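Local coordinates for borrelidin polyketide synthase, type I (PDB 6OBT), which probably catalyses, as a dehydratase domain of the modular borrelidin polyketide synthase, the removal of water from a carrier-bound beta-hydroxyacyl intermediate to leave a double bond, at residues A[79-82]-A[83-87]; A[203-207]-A[208-212]; A[224-227]-A[228-232]. All coordinates share one frame; numbering follows the deposited sequence.

Contact 1 of 3, residues A[79-82]-A[83-87]; sequences VLLP and GVVWV
Leu-81 pushes its CD2 methyl into the angle between Val-85 and Trp-86 at the entry to helix 83-97, which appears to be the central helix of one half of the double-hotdog fold of polyketide synthase dehydratases. The methyl lies over one face of the indole, 4.0 Å from the centroid of the Trp-86 six-membered ring and 29° off its normal. This is a CH-pi contact displaced toward the rim, as the shorter distance of 3.5 Å from Leu-81 CD2 to Trp-86 CZ2 confirms. The same CD2 is 3.7 Å from Val-85 CG1. With its CG anti to the backbone N (chi1 -165°), Leu-81 is directed to the helix; its side chain crosses both partners at about a right angle.

Val-85 faces both residues: CG1 meets Leu-81 CD2, while CG2 rests on the proline ring, 3.6 Å from Pro-82 CG, and also borders Leu-81. Farther out, Leu-70 packs on Leu-81, and the ring of His-150 meets the indole nearly parallel. Leu-80 O accepts a hydrogen bond from ND1 of His-73, the histidine that opens the family's HxxxGxxxxP signature; Pro-82 closes it. The polar edge is backbone: Val-85 N donates to Pro-82 O at 2.9 Å, with an N-H...O angle of 150°, approaching from above the carbonyl plane.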
# COMPACT_ATOMS: atom_id res chain seq x y z
N VAL A 79 -3.88 26.34 9.46
CA VAL A 79 -3.12 25.23 10.02
C VAL A 79 -2.36 24.54 8.89
O VAL A 79 -2.97 23.86 8.06
CB VAL A 79 -4.02 24.24 10.77
CG1 VAL A 79 -3.18 23.08 11.34
CG2 VAL A 79 -4.79 24.94 11.87
N LEU A 80 -1.04 24.72 8.85
CA LEU A 80 -0.19 24.06 7.87
C LEU A 80 0.61 22.98 8.57
O LEU A 80 1.09 23.18 9.69
CB LEU A 80 0.80 25.03 7.22
CG LEU A 80 0.38 26.24 6.40
CD1 LEU A 80 1.49 26.60 5.39
CD2 LEU A 80 -0.94 26.05 5.72
N LEU A 81 0.74 21.83 7.90
CA LEU A 81 1.72 20.85 8.32
C LEU A 81 3.11 21.48 8.23
O LEU A 81 3.44 22.11 7.21
CB LEU A 81 1.62 19.60 7.43
CG LEU A 81 2.35 18.39 8.03
CD1 LEU A 81 1.61 17.89 9.27
CD2 LEU A 81 2.46 17.27 6.98
N PRO A 82 3.92 21.41 9.27
CA PRO A 82 5.25 22.02 9.17
C PRO A 82 6.08 21.28 8.12
O PRO A 82 6.01 20.05 8.00
CB PRO A 82 5.83 21.90 10.59
CG PRO A 82 4.95 20.95 11.32
CD PRO A 82 3.64 20.83 10.60
N GLY A 83 6.79 22.05 7.30
CA GLY A 83 7.65 21.45 6.28
C GLY A 83 8.64 20.45 6.84
O GLY A 83 8.98 19.47 6.16
N VAL A 84 9.10 20.65 8.07
CA VAL A 84 10.05 19.69 8.64
C VAL A 84 9.39 18.33 8.87
O VAL A 84 10.09 17.34 9.04
CB VAL A 84 10.68 20.19 9.95
CG1 VAL A 84 11.61 21.40 9.68
CG2 VAL A 84 9.61 20.53 10.97
N VAL A 85 8.05 18.24 8.87
CA VAL A 85 7.44 16.91 8.95
C VAL A 85 7.87 16.06 7.77
O VAL A 85 8.14 14.86 7.91
CB VAL A 85 5.90 17.01 9.04
CG1 VAL A 85 5.28 15.65 8.72
CG2 VAL A 85 5.47 17.47 10.42
N TRP A 86 7.96 16.66 6.58
CA TRP A 86 8.35 15.87 5.42
C TRP A 86 9.80 15.44 5.50
O TRP A 86 10.16 14.38 4.98
CB TRP A 86 8.09 16.64 4.13
CG TRP A 86 6.63 17.10 3.96
CD1 TRP A 86 6.19 18.38 3.86
CD2 TRP A 86 5.46 16.27 3.87
NE1 TRP A 86 4.81 18.40 3.72
CE2 TRP A 86 4.35 17.11 3.72
CE3 TRP A 86 5.26 14.88 3.91
CZ2 TRP A 86 3.04 16.62 3.60
CZ3 TRP A 86 3.97 14.39 3.79
CH2 TRP A 86 2.87 15.26 3.64
N VAL A 87 10.66 16.23 6.16
CA VAL A 87 12.04 15.79 6.33
C VAL A 87 12.11 14.64 7.34
O VAL A 87 12.84 13.66 7.13
CB VAL A 87 12.95 16.96 6.76
CG1 VAL A 87 14.42 16.48 6.82
CG2 VAL A 87 12.79 18.12 5.81

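Contact 2 of 3, residues A[203-207]-A[208-212]; sequences WRAGE and DLVAE
Trp-203 lays CB and the CE3 corner of its indole against the CG2 methyl of Val-210, its partner on the adjacent strand, with Trp-203 CE3 3.7 Å from Val-210 CG2. The two side chains cross at about a right angle. Trp-203 CG stands beside the backbone N, anti to the carbonyl carbon (chi1 -54°), which carries the benzo side of the ring along the neighbouring strand as far as Glu-212. There the carboxylate comes to the ring edge, Glu-212 OE1 lying 3.6 Å from Trp-203 CH2, and the two planes are 66° apart. OE1 has stronger partners beyond this pair: a salt bridge from Arg-201 and a hydrogen bond from Trp-168 NE1.

Val-210 turns its other methyl, CG1, to Ala-205 CB at 4.2 Å, so this one valine touches both Trp-203 and Ala-205 on the face that all three share with Asp-208. Arg-204 and Leu-209 project from the opposite face. Arg-204 runs extended alongside the turn, and its NE makes a weak hydrogen bond to Gly-206 O.

Two pairs of reciprocal backbone bonds fix the register. Trp-203 N reaches Val-210 O at 2.8 Å, returned by Val-210 N to Trp-203 O at 3.1 Å; nearer the turn, Ala-205 N meets Asp-208 O at 2.9 Å, and Asp-208 N meets Ala-205 O at 2.8 Å. Asp-208 OD2 is salt-bridged to Arg-274 on the next strand. With Gly-206 at positive phi (59°), the four residues Ala-205 to Asp-208 form a type II' turn, the tight connection characteristic of a beta hairpin with a two-residue loop, here joining strands 199-205 and 208-214.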
# COMPACT_ATOMS: atom_id res chain seq x y z
N TRP A 203 22.04 32.63 22.39
CA TRP A 203 23.21 33.49 22.43
C TRP A 203 23.69 33.74 21.01
O TRP A 203 23.52 32.91 20.13
CB TRP A 203 24.41 32.88 23.19
CG TRP A 203 24.18 32.39 24.58
CD1 TRP A 203 24.62 32.98 25.74
CD2 TRP A 203 23.50 31.20 24.97
NE1 TRP A 203 24.23 32.23 26.83
CE2 TRP A 203 23.54 31.13 26.38
CE3 TRP A 203 22.84 30.18 24.26
CZ2 TRP A 203 22.96 30.09 27.09
CZ3 TRP A 203 22.26 29.14 24.98
CH2 TRP A 203 22.33 29.10 26.38
N ARG A 204 24.34 34.88 20.82
CA ARG A 204 25.16 35.10 19.64
C ARG A 204 26.58 34.61 19.94
O ARG A 204 27.18 35.04 20.93
CB ARG A 204 25.17 36.57 19.24
CG ARG A 204 26.11 36.92 18.09
CD ARG A 204 25.72 38.28 17.50
NE ARG A 204 26.72 38.81 16.57
CZ ARG A 204 26.47 39.80 15.71
NH1 ARG A 204 25.27 40.36 15.66
NH2 ARG A 204 27.43 40.24 14.90
N ALA A 205 27.10 33.74 19.09
CA ALA A 205 28.43 33.17 19.24
C ALA A 205 29.22 33.52 17.99
O ALA A 205 29.12 32.83 16.97
CB ALA A 205 28.36 31.66 19.45
N GLY A 206 30.01 34.59 18.06
CA GLY A 206 30.68 35.07 16.86
C GLY A 206 29.64 35.41 15.81
O GLY A 206 28.72 36.20 16.06
N GLU A 207 29.76 34.80 14.63
CA GLU A 207 28.78 35.00 13.57
C GLU A 207 27.69 33.94 13.58
O GLU A 207 26.80 33.99 12.72
CB GLU A 207 29.47 35.03 12.20
CG GLU A 207 29.99 36.41 11.77
CD GLU A 207 28.93 37.24 11.05
OE1 GLU A 207 28.09 37.87 11.73
OE2 GLU A 207 28.94 37.27 9.80
N ASP A 208 27.74 33.00 14.51
CA ASP A 208 26.75 31.94 14.60
C ASP A 208 25.71 32.22 15.67
O ASP A 208 25.91 33.01 16.60
CB ASP A 208 27.41 30.59 14.89
CG ASP A 208 28.34 30.15 13.80
OD1 ASP A 208 28.28 30.72 12.69
OD2 ASP A 208 29.14 29.22 14.04
N LEU A 209 24.58 31.54 15.53
CA LEU A 209 23.51 31.51 16.52
C LEU A 209 23.55 30.19 17.28
O LEU A 209 23.65 29.13 16.67
CB LEU A 209 22.17 31.65 15.79
CG LEU A 209 20.88 31.87 16.55
CD1 LEU A 209 20.76 33.35 16.83
CD2 LEU A 209 19.75 31.38 15.66
N VAL A 210 23.48 30.26 18.62
CA VAL A 210 23.32 29.04 19.42
C VAL A 210 22.11 29.20 20.33
O VAL A 210 21.79 30.30 20.79
CB VAL A 210 24.58 28.66 20.23
CG1 VAL A 210 25.74 28.39 19.29
CG2 VAL A 210 24.95 29.75 21.26
N ALA A 211 21.44 28.07 20.59
CA ALA A 211 20.17 28.09 21.30
C ALA A 211 19.95 26.78 22.05
O ALA A 211 20.39 25.71 21.60
CB ALA A 211 19.00 28.34 20.34
N GLU A 212 19.26 26.89 23.18
CA GLU A 212 18.67 25.76 23.89
C GLU A 212 17.19 25.69 23.53
O GLU A 212 16.48 26.69 23.67
CB GLU A 212 18.85 25.88 25.40
CG GLU A 212 20.24 25.53 25.88
CD GLU A 212 20.47 25.88 27.35
OE1 GLU A 212 21.64 25.87 27.77
OE2 GLU A 212 19.48 26.16 28.06

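Contact 3 of 3, residues A[224-227]-A[228-232]; sequences YGLH and PGLFD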
# COMPACT_ATOMS: atom_id res chain seq x y z
N TYR A 224 8.31 8.99 16.89
CA TYR A 224 8.96 9.95 16.01
C TYR A 224 10.47 9.73 16.05
O TYR A 224 11.01 9.19 17.02
CB TYR A 224 8.61 11.38 16.41
CG TYR A 224 7.14 11.67 16.31
CD1 TYR A 224 6.58 12.10 15.12
CD2 TYR A 224 6.31 11.53 17.42
CE1 TYR A 224 5.24 12.36 15.00
CE2 TYR A 224 4.94 11.81 17.32
CZ TYR A 224 4.42 12.22 16.10
OH TYR A 224 3.06 12.49 15.97
N GLY A 225 11.14 10.15 14.99
CA GLY A 225 12.59 10.19 15.01
C GLY A 225 12.97 11.43 15.80
O GLY A 225 13.55 11.33 16.89
N LEU A 226 12.60 12.59 15.28
CA LEU A 226 12.67 13.87 15.99
C LEU A 226 11.31 14.53 15.94
O LEU A 226 10.82 14.86 14.85
CB LEU A 226 13.73 14.80 15.37
CG LEU A 226 13.92 16.15 16.07
CD1 LEU A 226 14.38 15.94 17.50
CD2 LEU A 226 14.91 17.01 15.31
N HIS A 227 10.68 14.70 17.11
CA HIS A 227 9.32 15.23 17.16
C HIS A 227 9.20 16.50 16.32
O HIS A 227 10.03 17.41 16.46
CB HIS A 227 8.91 15.54 18.60
CG HIS A 227 7.44 15.78 18.78
ND1 HIS A 227 6.84 16.99 18.47
CD2 HIS A 227 6.46 14.98 19.25
CE1 HIS A 227 5.55 16.91 18.73
NE2 HIS A 227 5.29 15.70 19.21
N PRO A 228 8.17 16.62 15.47
CA PRO A 228 8.05 17.81 14.60
C PRO A 228 8.10 19.14 15.32
O PRO A 228 8.61 20.12 14.75
CB PRO A 228 6.69 17.58 13.92
CG PRO A 228 6.61 16.09 13.80
CD PRO A 228 7.23 15.54 15.07
N GLY A 229 7.57 19.24 16.54
CA GLY A 229 7.56 20.53 17.21
C GLY A 229 8.95 20.96 17.61
O GLY A 229 9.27 22.16 17.61
N LEU A 230 9.80 20.00 17.95
CA LEU A 230 11.18 20.30 18.31
C LEU A 230 12.03 20.49 17.06
O LEU A 230 12.83 21.43 16.98
CB LEU A 230 11.72 19.17 19.18
CG LEU A 230 13.16 19.29 19.66
CD1 LEU A 230 13.29 20.57 20.47
CD2 LEU A 230 13.52 18.11 20.50
N PHE A 231 11.83 19.62 16.06
CA PHE A 231 12.44 19.82 14.75
C PHE A 231 12.11 21.22 14.20
O PHE A 231 13.00 21.92 13.70
CB PHE A 231 11.93 18.71 13.81
CG PHE A 231 12.85 18.38 12.65
CD1 PHE A 231 12.79 17.12 12.06
CD2 PHE A 231 13.72 19.31 12.13
CE1 PHE A 231 13.60 16.79 10.98
CE2 PHE A 231 14.53 19.00 11.06
CZ PHE A 231 14.46 17.74 10.48
N ASP A 232 10.85 21.65 14.30
CA ASP A 232 10.50 22.95 13.73
C ASP A 232 11.12 24.09 14.53
O ASP A 232 11.56 25.10 13.95
CB ASP A 232 8.97 23.13 13.69
CG ASP A 232 8.58 24.43 13.06
OD1 ASP A 232 8.06 25.33 13.78
OD2 ASP A 232 8.83 24.57 11.85
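His-227 sends its side chain across the start of helix 228-236, beside the ring of Pro-228. Its CB is 3.9 Å from Pro-228 CD, and at CG the distance to that CD falls to 3.7 Å. The proline carbon then lies over one face of the imidazole, 4.0 Å from the His-227 ring centroid and 26° off the normal, a CH-pi contact offset toward the rim. At ND1 the chain meets its polar partner: Gly-229 N donates to His-227 ND1 at 3.1 Å with an N-H...N angle of 159°, tilted 18° from the ring plane. This is an N-cap bond, and it implies that ND1 carries no proton. CE1, next along the ring, also stays near Gly-229 N. The carbonyl of the same histidine accepts from Phe-231 N at 2.9 Å, almost straight, and weakly from Leu-230 N, so His-227 takes three amides of the first turn.

Below the cap, Leu-226 splits its methyls. CD1 touches Leu-230 CD2 at 3.8 Å, while CD2 sits over the face of Phe-231, 3.6 Å from its CG. Tyr-224 also meets the proline, at about a right angle, its CD1 3.5 Å from Pro-228 CD.

Trp-69 covers His-227 and Pro-228. Glu-88 of helix 83-97 receives the amides of Gly-225 and Leu-226, and Leu-293 of strand 291-301 packs on Leu-226 and Phe-231, placing the cap between helix 83-97 and strand 291-301.

How the contacts relate
Contacts 1 and 3 are the starts of two helices packed together, with centres 10 Å apart. Val-85 CG2 lies 3.7 Å from Pro-228 CB, and Val-84 CG1 lies 3.8 Å from Phe-231 CD2, consistent with the paired central helices of a double hotdog. Both border the probable active site: contact 1 holds His-73 by a hydrogen bond to the carbonyl of Leu-80, and contact 3 carries Asp-232, whose OD1 is hydrogen-bonded to His-236 ND1 within the DxxxH pattern of dehydratases. Contact 2 is peripheral, its centre about 25 Å from that of contact 1 and 21 Å from that of contact 3. It touches neither, although strand 208-214 directly precedes helix 228-236 among the regular elements.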